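Local coordinates for mannosylglycerate hydrolase MGH1-like glycoside hydrolase domain-containing protein (Thermus thermophilus HB8, PDB 4WVA) that catalyses the hydrolysis of mannosylglycerate to mannose and glycerate, and probably also splits glucosylglycerate into glucose and glycerate, at residues V154-P159 with P168-P173; V233-N238 with E274-R279; Y332-V337 with I356-M361. All coordinates share one frame; numbering follows the deposited sequence.

Interaction 1. Residues V154-P159 with P168-P173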
loop_
_atom_site.group_PDB
_atom_site.type_symbol
_atom_site.label_atom_id
_atom_site.label_comp_id
_atom_site.label_asym_id
_atom_site.label_seq_id
_atom_site.Cartn_x
_atom_site.Cartn_y
_atom_site.Cartn_z
ATOM N N VAL A 154 3.169 -17.078 -7.620
ATOM C CA VAL A 154 3.282 -18.520 -7.832
ATOM C C VAL A 154 2.780 -18.893 -9.216
ATOM O O VAL A 154 1.816 -18.315 -9.732
ATOM C CB VAL A 154 2.561 -19.341 -6.743
ATOM C CG1 VAL A 154 3.255 -19.170 -5.400
ATOM C CG2 VAL A 154 1.100 -18.991 -6.670
ATOM N N VAL A 155 3.438 -19.883 -9.807
ATOM C CA VAL A 155 3.118 -20.416 -11.117
ATOM C C VAL A 155 2.211 -21.654 -11.004
ATOM O O VAL A 155 2.460 -22.511 -10.131
ATOM C CB VAL A 155 4.439 -20.857 -11.777
ATOM C CG1 VAL A 155 4.206 -21.479 -13.145
ATOM C CG2 VAL A 155 5.382 -19.667 -11.871
ATOM N N ILE A 156 1.212 -21.754 -11.870
ATOM C CA ILE A 156 0.483 -23.006 -12.075
ATOM C C ILE A 156 1.040 -23.687 -13.322
ATOM O O ILE A 156 1.381 -23.031 -14.320
ATOM C CB ILE A 156 -1.046 -22.837 -12.146
ATOM C CG1 ILE A 156 -1.493 -21.882 -13.256
ATOM C CG2 ILE A 156 -1.592 -22.412 -10.780
ATOM C CD1 ILE A 156 -2.978 -21.930 -13.564
ATOM N N VAL A 157 1.136 -25.017 -13.250
ATOM C CA VAL A 157 1.625 -25.830 -14.356
ATOM C C VAL A 157 0.516 -26.624 -15.042
ATOM O O VAL A 157 0.774 -27.316 -16.032
ATOM C CB VAL A 157 2.771 -26.750 -13.882
ATOM C CG1 VAL A 157 3.945 -25.892 -13.391
ATOM C CG2 VAL A 157 2.307 -27.706 -12.789
ATOM N N HIS A 158 -0.720 -26.489 -14.558
ATOM C CA HIS A 158 -1.841 -27.161 -15.164
ATOM C C HIS A 158 -3.054 -26.249 -15.040
ATOM O O HIS A 158 -3.264 -25.719 -13.955
ATOM C CB HIS A 158 -2.097 -28.489 -14.440
ATOM C CG HIS A 158 -2.908 -29.451 -15.246
ATOM N ND1 HIS A 158 -4.207 -29.191 -15.610
ATOM C CD2 HIS A 158 -2.590 -30.643 -15.805
ATOM C CE1 HIS A 158 -4.662 -30.178 -16.368
ATOM N NE2 HIS A 158 -3.701 -31.082 -16.485
ATOM N N PRO A 159 -3.853 -26.094 -16.106
ATOM C CA PRO A 159 -5.063 -25.258 -16.007
ATOM C C PRO A 159 -6.016 -25.696 -14.874
ATOM O O PRO A 159 -6.738 -24.861 -14.307
ATOM C CB PRO A 159 -5.716 -25.404 -17.387
ATOM C CG PRO A 159 -5.102 -26.635 -17.982
ATOM C CD PRO A 159 -3.701 -26.656 -17.464
ATOM N N PRO A 168 -10.840 -19.143 -21.121
ATOM C CA PRO A 168 -10.195 -18.742 -22.387
ATOM C C PRO A 168 -8.788 -18.194 -22.199
ATOM O O PRO A 168 -7.991 -18.209 -23.142
ATOM C CB PRO A 168 -11.139 -17.678 -22.943
ATOM C CG PRO A 168 -12.460 -18.042 -22.363
ATOM C CD PRO A 168 -12.119 -18.440 -20.949
ATOM N N ALA A 169 -8.457 -17.736 -20.990
ATOM C CA ALA A 169 -7.079 -17.319 -20.703
ATOM C C ALA A 169 -6.054 -18.412 -20.994
ATOM O O ALA A 169 -4.927 -18.112 -21.409
ATOM C CB ALA A 169 -6.953 -16.849 -19.252
ATOM N N TRP A 170 -6.432 -19.684 -20.833
ATOM C CA TRP A 170 -5.474 -20.782 -20.994
ATOM C C TRP A 170 -5.346 -21.315 -22.441
ATOM O O TRP A 170 -4.502 -22.187 -22.688
ATOM C CB TRP A 170 -5.813 -21.957 -20.063
ATOM C CG TRP A 170 -6.225 -21.586 -18.647
ATOM C CD1 TRP A 170 -7.154 -22.220 -17.894
ATOM C CD2 TRP A 170 -5.727 -20.500 -17.846
ATOM N NE1 TRP A 170 -7.271 -21.615 -16.662
ATOM C CE2 TRP A 170 -6.412 -20.550 -16.611
ATOM C CE3 TRP A 170 -4.778 -19.481 -18.056
ATOM C CZ2 TRP A 170 -6.210 -19.607 -15.606
ATOM C CZ3 TRP A 170 -4.583 -18.551 -17.057
ATOM C CH2 TRP A 170 -5.287 -18.627 -15.846
ATOM N N ASP A 171 -6.131 -20.783 -23.376
ATOM C CA ASP A 171 -6.139 -21.301 -24.774
ATOM C C ASP A 171 -4.753 -21.260 -25.422
ATOM O O ASP A 171 -4.220 -22.299 -25.811
ATOM C CB ASP A 171 -7.132 -20.548 -25.662
ATOM C CG ASP A 171 -8.592 -20.850 -25.349
ATOM O OD1 ASP A 171 -8.908 -21.662 -24.430
ATOM O OD2 ASP A 171 -9.445 -20.240 -26.044
ATOM N N LYS A 172 -4.146 -20.078 -25.515
ATOM C CA LYS A 172 -2.793 -19.986 -26.102
ATOM C C LYS A 172 -1.717 -20.766 -25.342
ATOM O O LYS A 172 -0.955 -21.516 -25.950
ATOM C CB LYS A 172 -2.391 -18.530 -26.331
ATOM C CG LYS A 172 -3.298 -17.812 -27.305
ATOM C CD LYS A 172 -2.674 -16.529 -27.845
ATOM C CE LYS A 172 -3.677 -15.762 -28.690
ATOM N NZ LYS A 172 -3.104 -14.505 -29.260
ATOM N N PRO A 173 -1.654 -20.640 -23.998
ATOM C CA PRO A 173 -0.696 -21.487 -23.298
ATOM C C PRO A 173 -0.903 -22.993 -23.573
ATOM O O PRO A 173 0.060 -23.733 -23.735
ATOM C CB PRO A 173 -0.944 -21.160 -21.825
ATOM C CG PRO A 173 -1.489 -19.761 -21.838
ATOM C CD PRO A 173 -2.236 -19.594 -23.128
#
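Pro159 presses its ring against the indole of Trp170, and this is the tight part of the contact: Pro159 CB lies 3.5 Å from Trp170 CD1, while Trp170 CG is already 4.1 Å from that same Pro159 CB. The approach is oblique to the indole plane. Ile156 also comes in obliquely but more loosely, its CD1 4.5 Å from Trp170 CZ2 at the six-membered ring. The indole is placed by its first torsion, with CG anti to the carbonyl carbon (chi1 -42°), and Ala169 CB sits over one face, 3.5 Å above the plane and offset toward the rim. This is the excursion between helix 121-146 and the short helix 171-175, in a protein of (alpha/alpha)6-barrel fold, folded back on itself so that a 3-10 turn, Pro168 to Trp170, leads into the second helix. Within the excursion Ser162 OG hydrogen-bonds both Trp170 NE1 and Pro159 O, tying the two segments through a third residue. The side chain of Asp165, the probable proton donor, is about 6 Å from that of Pro159. The solvent-facing part is the helix start, where Lys172 is exposed and Asp171, salt-bridged to Arg351, partly so; neither side chain approaches 154-159.

Interaction 2. Residues V233-N238 with E274-R279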
loop_
_atom_site.group_PDB
_atom_site.type_symbol
_atom_site.label_atom_id
_atom_site.label_comp_id
_atom_site.label_asym_id
_atom_site.label_seq_id
_atom_site.Cartn_x
_atom_site.Cartn_y
_atom_site.Cartn_z
ATOM N N VAL A 233 1.255 -17.509 -14.607
ATOM C CA VAL A 233 0.917 -16.781 -13.391
ATOM C C VAL A 233 -0.569 -16.442 -13.500
ATOM O O VAL A 233 -0.969 -15.537 -14.233
ATOM C CB VAL A 233 1.771 -15.509 -13.183
ATOM C CG1 VAL A 233 1.270 -14.735 -11.969
ATOM C CG2 VAL A 233 3.243 -15.890 -13.024
ATOM N N ASP A 234 -1.392 -17.188 -12.756
ATOM C CA ASP A 234 -2.828 -17.017 -12.749
ATOM C C ASP A 234 -3.216 -15.906 -11.766
ATOM O O ASP A 234 -2.908 -15.988 -10.560
ATOM C CB ASP A 234 -3.501 -18.341 -12.358
ATOM C CG ASP A 234 -5.008 -18.216 -12.151
ATOM O OD1 ASP A 234 -5.649 -17.282 -12.682
ATOM O OD2 ASP A 234 -5.557 -19.083 -11.420
ATOM N N VAL A 235 -3.917 -14.899 -12.258
ATOM C CA VAL A 235 -4.369 -13.824 -11.391
ATOM C C VAL A 235 -5.300 -14.338 -10.291
ATOM O O VAL A 235 -5.232 -13.878 -9.149
ATOM C CB VAL A 235 -5.018 -12.651 -12.172
ATOM C CG1 VAL A 235 -6.268 -13.072 -12.935
ATOM C CG2 VAL A 235 -5.329 -11.505 -11.235
ATOM N N GLY A 236 -6.163 -15.308 -10.619
ATOM C CA GLY A 236 -7.069 -15.850 -9.622
ATOM C C GLY A 236 -6.348 -16.565 -8.484
ATOM O O GLY A 236 -6.565 -16.253 -7.312
ATOM N N PHE A 237 -5.490 -17.524 -8.839
ATOM C CA PHE A 237 -4.711 -18.299 -7.880
ATOM C C PHE A 237 -3.942 -17.346 -6.975
ATOM O O PHE A 237 -3.966 -17.464 -5.774
ATOM C CB PHE A 237 -3.750 -19.238 -8.610
ATOM C CG PHE A 237 -3.177 -20.327 -7.750
ATOM C CD1 PHE A 237 -2.188 -20.060 -6.837
ATOM C CD2 PHE A 237 -3.612 -21.642 -7.888
ATOM C CE1 PHE A 237 -1.657 -21.066 -6.053
ATOM C CE2 PHE A 237 -3.083 -22.648 -7.114
ATOM C CZ PHE A 237 -2.113 -22.366 -6.192
ATOM N N ASN A 238 -3.290 -16.365 -7.578
ATOM C CA ASN A 238 -2.457 -15.448 -6.813
ATOM C C ASN A 238 -3.206 -14.452 -5.951
ATOM O O ASN A 238 -2.752 -14.119 -4.851
ATOM C CB ASN A 238 -1.453 -14.761 -7.741
ATOM C CG ASN A 238 -0.273 -15.663 -8.032
ATOM O OD1 ASN A 238 0.638 -15.781 -7.215
ATOM N ND2 ASN A 238 -0.314 -16.357 -9.171
ATOM N N GLU A 274 -0.065 -6.647 -7.989
ATOM C CA GLU A 274 -0.305 -5.373 -8.639
ATOM C C GLU A 274 0.381 -5.212 -9.991
ATOM O O GLU A 274 -0.106 -4.471 -10.848
ATOM C CB GLU A 274 -0.019 -4.207 -7.695
ATOM C CG GLU A 274 -1.057 -4.105 -6.600
ATOM C CD GLU A 274 -2.452 -3.829 -7.160
ATOM O OE1 GLU A 274 -2.685 -2.734 -7.697
ATOM O OE2 GLU A 274 -3.289 -4.724 -7.063
ATOM N N ALA A 275 1.455 -5.963 -10.226
ATOM C CA ALA A 275 2.127 -5.965 -11.514
ATOM C C ALA A 275 1.231 -6.505 -12.629
ATOM O O ALA A 275 1.416 -6.162 -13.783
ATOM C CB ALA A 275 3.415 -6.773 -11.456
ATOM N N LEU A 276 0.274 -7.358 -12.293
ATOM C CA LEU A 276 -0.591 -7.973 -13.304
ATOM C C LEU A 276 -1.590 -7.001 -13.897
ATOM O O LEU A 276 -2.255 -7.308 -14.898
ATOM C CB LEU A 276 -1.337 -9.172 -12.712
ATOM C CG LEU A 276 -0.461 -10.284 -12.104
ATOM C CD1 LEU A 276 -1.340 -11.401 -11.578
ATOM C CD2 LEU A 276 0.533 -10.807 -13.121
ATOM N N TRP A 277 -1.741 -5.835 -13.279
ATOM C CA TRP A 277 -2.633 -4.820 -13.821
ATOM C C TRP A 277 -2.121 -4.286 -15.156
ATOM O O TRP A 277 -0.969 -3.859 -15.233
ATOM C CB TRP A 277 -2.747 -3.649 -12.857
ATOM C CG TRP A 277 -3.652 -2.546 -13.355
ATOM C CD1 TRP A 277 -3.278 -1.336 -13.869
ATOM C CD2 TRP A 277 -5.074 -2.551 -13.347
ATOM N NE1 TRP A 277 -4.384 -0.594 -14.187
ATOM C CE2 TRP A 277 -5.502 -1.318 -13.878
ATOM C CE3 TRP A 277 -6.035 -3.476 -12.932
ATOM C CZ2 TRP A 277 -6.856 -0.994 -14.015
ATOM C CZ3 TRP A 277 -7.371 -3.157 -13.066
ATOM C CH2 TRP A 277 -7.772 -1.930 -13.592
ATOM N N ASP A 278 -2.992 -4.284 -16.168
ATOM C CA ASP A 278 -2.694 -3.692 -17.456
ATOM C C ASP A 278 -3.440 -2.371 -17.580
ATOM O O ASP A 278 -4.668 -2.333 -17.631
ATOM C CB ASP A 278 -3.096 -4.631 -18.600
ATOM C CG ASP A 278 -2.605 -4.124 -19.937
ATOM O OD1 ASP A 278 -3.361 -3.453 -20.632
ATOM O OD2 ASP A 278 -1.406 -4.288 -20.214
ATOM N N ARG A 279 -2.686 -1.275 -17.581
ATOM C CA ARG A 279 -3.299 0.044 -17.669
ATOM C C ARG A 279 -4.047 0.308 -18.968
ATOM O O ARG A 279 -5.079 0.962 -18.941
ATOM C CB ARG A 279 -2.254 1.136 -17.444
ATOM C CG ARG A 279 -1.764 1.214 -16.017
ATOM C CD ARG A 279 -0.539 2.106 -15.960
ATOM N NE ARG A 279 -0.116 2.502 -14.620
ATOM C CZ ARG A 279 0.726 1.821 -13.848
ATOM N NH1 ARG A 279 1.208 0.642 -14.233
ATOM N NH2 ARG A 279 1.084 2.320 -12.663
#
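Between Val233 and Val235, the two residues that touch Leu276, the carbonyl oxygen of Asp234 is gripped twice by one residue. Asn238 N and Asn238 ND2 are each 3.0 Å from Asp234 O and reach it from opposite faces of the carbonyl plane. The hydrogen bond from Asn238 ND2 is fairly straight, 162° at the hydrogen, although its donor stands 37° out of that plane. The Asp234 side chain turns away from 274-279 and caps the helix instead: Gly236 N donates to Asp234 OD1 over 2.9 Å, meeting it from above the carboxylate plane, and Phe237 N makes a weak bond to Asp234 OD2. Val233 and Val235, on either side of the cap residue in sequence, both point toward Leu276, whose fork divides between them. Leu276 has CG anti to its carbonyl carbon (chi1 -57°), which carries Leu276 CD1 to 3.9 Å from Val235 CB, and Leu276 CD2 to 4.2 Å from Val233 CG1. No hydrogen bond crosses between the segments. Strand 283-288 links them indirectly, its backbone bonding Val233 through Trp287 and Leu276 through Phe285. Arg279 NE forms a salt bridge with Asp368 of the second subunit. Asp234 is a classic helix N-cap, and the contact joins the entry to helix 235-254 to Leu276, in the turn between helix 260-275 and strand 277-278, as expected of a hairpin of two successive helices in an (alpha/alpha)6 barrel.

Interaction 3. Residues Y332-V337 with I356-M361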
loop_
_atom_site.group_PDB
_atom_site.type_symbol
_atom_site.label_atom_id
_atom_site.label_comp_id
_atom_site.label_asym_id
_atom_site.label_seq_id
_atom_site.Cartn_x
_atom_site.Cartn_y
_atom_site.Cartn_z
ATOM N N TYR A 332 -27.397 -11.479 -15.792
ATOM C CA TYR A 332 -26.893 -11.938 -14.500
ATOM C C TYR A 332 -25.392 -11.727 -14.426
ATOM O O TYR A 332 -24.669 -12.184 -15.299
ATOM C CB TYR A 332 -27.201 -13.425 -14.293
ATOM C CG TYR A 332 -28.680 -13.703 -14.196
ATOM C CD1 TYR A 332 -29.362 -14.254 -15.266
ATOM C CD2 TYR A 332 -29.393 -13.369 -13.060
ATOM C CE1 TYR A 332 -30.717 -14.496 -15.197
ATOM C CE2 TYR A 332 -30.761 -13.598 -12.982
ATOM C CZ TYR A 332 -31.416 -14.165 -14.065
ATOM O OH TYR A 332 -32.786 -14.417 -14.010
ATOM N N LEU A 333 -24.947 -11.008 -13.398
ATOM C CA LEU A 333 -23.532 -10.903 -13.086
ATOM C C LEU A 333 -23.169 -12.078 -12.202
ATOM O O LEU A 333 -24.041 -12.621 -11.520
ATOM C CB LEU A 333 -23.225 -9.603 -12.342
ATOM C CG LEU A 333 -23.338 -8.293 -13.143
ATOM C CD1 LEU A 333 -22.974 -7.132 -12.239
ATOM C CD2 LEU A 333 -22.450 -8.319 -14.378
ATOM N N LEU A 334 -21.910 -12.520 -12.194
ATOM C CA LEU A 334 -20.801 -12.037 -13.006
ATOM C C LEU A 334 -20.428 -13.144 -13.993
ATOM O O LEU A 334 -20.042 -14.231 -13.586
ATOM C CB LEU A 334 -19.609 -11.779 -12.100
ATOM C CG LEU A 334 -18.359 -11.169 -12.720
ATOM C CD1 LEU A 334 -18.587 -9.733 -13.132
ATOM C CD2 LEU A 334 -17.212 -11.256 -11.710
ATOM N N PRO A 335 -20.544 -12.884 -15.302
ATOM C CA PRO A 335 -20.086 -13.937 -16.226
ATOM C C PRO A 335 -18.597 -14.223 -16.051
ATOM O O PRO A 335 -17.833 -13.344 -15.631
ATOM C CB PRO A 335 -20.372 -13.369 -17.620
ATOM C CG PRO A 335 -20.769 -11.974 -17.425
ATOM C CD PRO A 335 -21.062 -11.699 -15.991
ATOM N N SER A 336 -18.199 -15.449 -16.359
ATOM C CA SER A 336 -16.816 -15.878 -16.166
ATOM C C SER A 336 -15.845 -15.290 -17.184
ATOM O O SER A 336 -14.634 -15.299 -16.953
ATOM C CB SER A 336 -16.725 -17.400 -16.060
ATOM O OG SER A 336 -17.484 -18.082 -17.074
ATOM N N VAL A 337 -16.378 -14.809 -18.299
ATOM C CA VAL A 337 -15.590 -14.030 -19.248
ATOM C C VAL A 337 -16.420 -12.879 -19.766
ATOM O O VAL A 337 -17.657 -12.922 -19.771
ATOM C CB VAL A 337 -15.051 -14.855 -20.442
ATOM C CG1 VAL A 337 -14.236 -16.042 -19.968
ATOM C CG2 VAL A 337 -16.173 -15.303 -21.359
ATOM N N ILE A 356 -21.165 -19.204 -8.535
ATOM C CA ILE A 356 -21.548 -18.633 -7.257
ATOM C C ILE A 356 -20.342 -18.289 -6.383
ATOM O O ILE A 356 -20.357 -17.266 -5.676
ATOM C CB ILE A 356 -22.516 -19.572 -6.503
ATOM C CG1 ILE A 356 -23.751 -19.890 -7.355
ATOM C CG2 ILE A 356 -22.959 -18.976 -5.183
ATOM C CD1 ILE A 356 -24.585 -18.719 -7.810
ATOM N N ASN A 357 -19.325 -19.147 -6.367
ATOM C CA ASN A 357 -18.149 -18.864 -5.551
ATOM C C ASN A 357 -17.412 -17.571 -5.966
ATOM O O ASN A 357 -16.930 -16.806 -5.111
ATOM C CB ASN A 357 -17.186 -20.057 -5.520
ATOM C CG ASN A 357 -16.498 -20.298 -6.850
ATOM O OD1 ASN A 357 -17.111 -20.203 -7.911
ATOM N ND2 ASN A 357 -15.213 -20.628 -6.797
ATOM N N VAL A 358 -17.330 -17.340 -7.274
ATOM C CA VAL A 358 -16.690 -16.131 -7.795
ATOM C C VAL A 358 -17.586 -14.906 -7.546
ATOM O O VAL A 358 -17.086 -13.842 -7.151
ATOM C CB VAL A 358 -16.286 -16.285 -9.277
ATOM C CG1 VAL A 358 -15.704 -14.986 -9.814
ATOM C CG2 VAL A 358 -15.276 -17.422 -9.406
ATOM N N ASN A 359 -18.902 -15.031 -7.736
ATOM C CA ASN A 359 -19.793 -13.927 -7.353
ATOM C C ASN A 359 -19.552 -13.531 -5.898
ATOM O O ASN A 359 -19.514 -12.340 -5.551
ATOM C CB ASN A 359 -21.281 -14.293 -7.492
ATOM C CG ASN A 359 -21.873 -13.948 -8.850
ATOM O OD1 ASN A 359 -23.046 -13.460 -8.955
ATOM N ND2 ASN A 359 -21.134 -14.180 -9.869
ATOM N N TRP A 360 -19.442 -14.543 -5.031
ATOM C CA TRP A 360 -19.224 -14.310 -3.604
ATOM C C TRP A 360 -17.878 -13.611 -3.319
ATOM O O TRP A 360 -17.851 -12.577 -2.622
ATOM C CB TRP A 360 -19.385 -15.610 -2.816
ATOM C CG TRP A 360 -19.113 -15.398 -1.358
ATOM C CD1 TRP A 360 -19.933 -14.782 -0.445
ATOM C CD2 TRP A 360 -17.925 -15.753 -0.663
ATOM N NE1 TRP A 360 -19.313 -14.744 0.780
ATOM C CE2 TRP A 360 -18.082 -15.327 0.674
ATOM C CE3 TRP A 360 -16.739 -16.403 -1.033
ATOM C CZ2 TRP A 360 -17.097 -15.521 1.636
ATOM C CZ3 TRP A 360 -15.760 -16.601 -0.071
ATOM C CH2 TRP A 360 -15.948 -16.157 1.249
ATOM N N MET A 361 -16.775 -14.128 -3.870
ATOM C CA MET A 361 -15.470 -13.510 -3.592
ATOM C C MET A 361 -15.409 -12.087 -4.137
ATOM O O MET A 361 -14.856 -11.191 -3.499
ATOM C CB MET A 361 -14.315 -14.311 -4.169
ATOM C CG MET A 361 -14.069 -15.618 -3.453
ATOM S SD MET A 361 -12.671 -16.562 -4.100
ATOM C CE MET A 361 -13.353 -17.221 -5.607
#
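The carboxamide of Asn359 and the peptide joining Leu333 to Leu334 are the two flat groups here, turned about 45° against each other, with both terminal atoms of the amide directed at the polar atoms of the peptide. That peptide is cis, which puts its oxygen and its N-H on the same side, ready for a single partner. In the model Asn359 OD1 is 2.9 Å from Leu333 O and Asn359 ND2 is 3.0 Å from Leu334 N; the amide has probably been built turned over, and with it reversed both approaches may be hydrogen bonds. Leu334 CB lies off the plane of the Asn359 carboxamide. Apolar packing is lighter. Extended with CG opposite the backbone N (chi1 -176°), Leu334 carries its CD2 to 4.4 Å from Val358 CG1. The side chain of Val358 is about 4 Å from that of Trp350, a probable substrate-binding residue, so this helix face probably lies behind the substrate pocket. The loop has further ties, since Ser336 OG hydrogen-bonds Gly352 N and Pro353 O. Helix 356-368 thus receives the loop on one flank, while Asn357 packs against helices 33-43 and 409-418, and Leu333 reaches helix 372-389.

Along the chain the three interactions follow in series, each closing before the next opens, and all lie within the one glycoside hydrolase domain. Interactions 1 and 2 have centres 13 Å apart and touch directly: Val154 N is 2.9 Å from Asn238 OD1, a probable hydrogen bond, and Phe237 packs on Val154 and Ile156. They also share strand 232-233, which holds Val233 and against which Ile156 and Trp170 pack. Interaction 3 is centred 20 Å from interaction 1; Pro168 packs on Val337, uncertainly, because Val337 is modelled in two conformers. Interactions 2 and 3, 18 Å apart between centres, do not touch (nearest atoms about 7 Å). The excursion 154-173, which carries the probable proton donor, thus packs on the start of helix 235-254 and, less certainly, on loop 332-337.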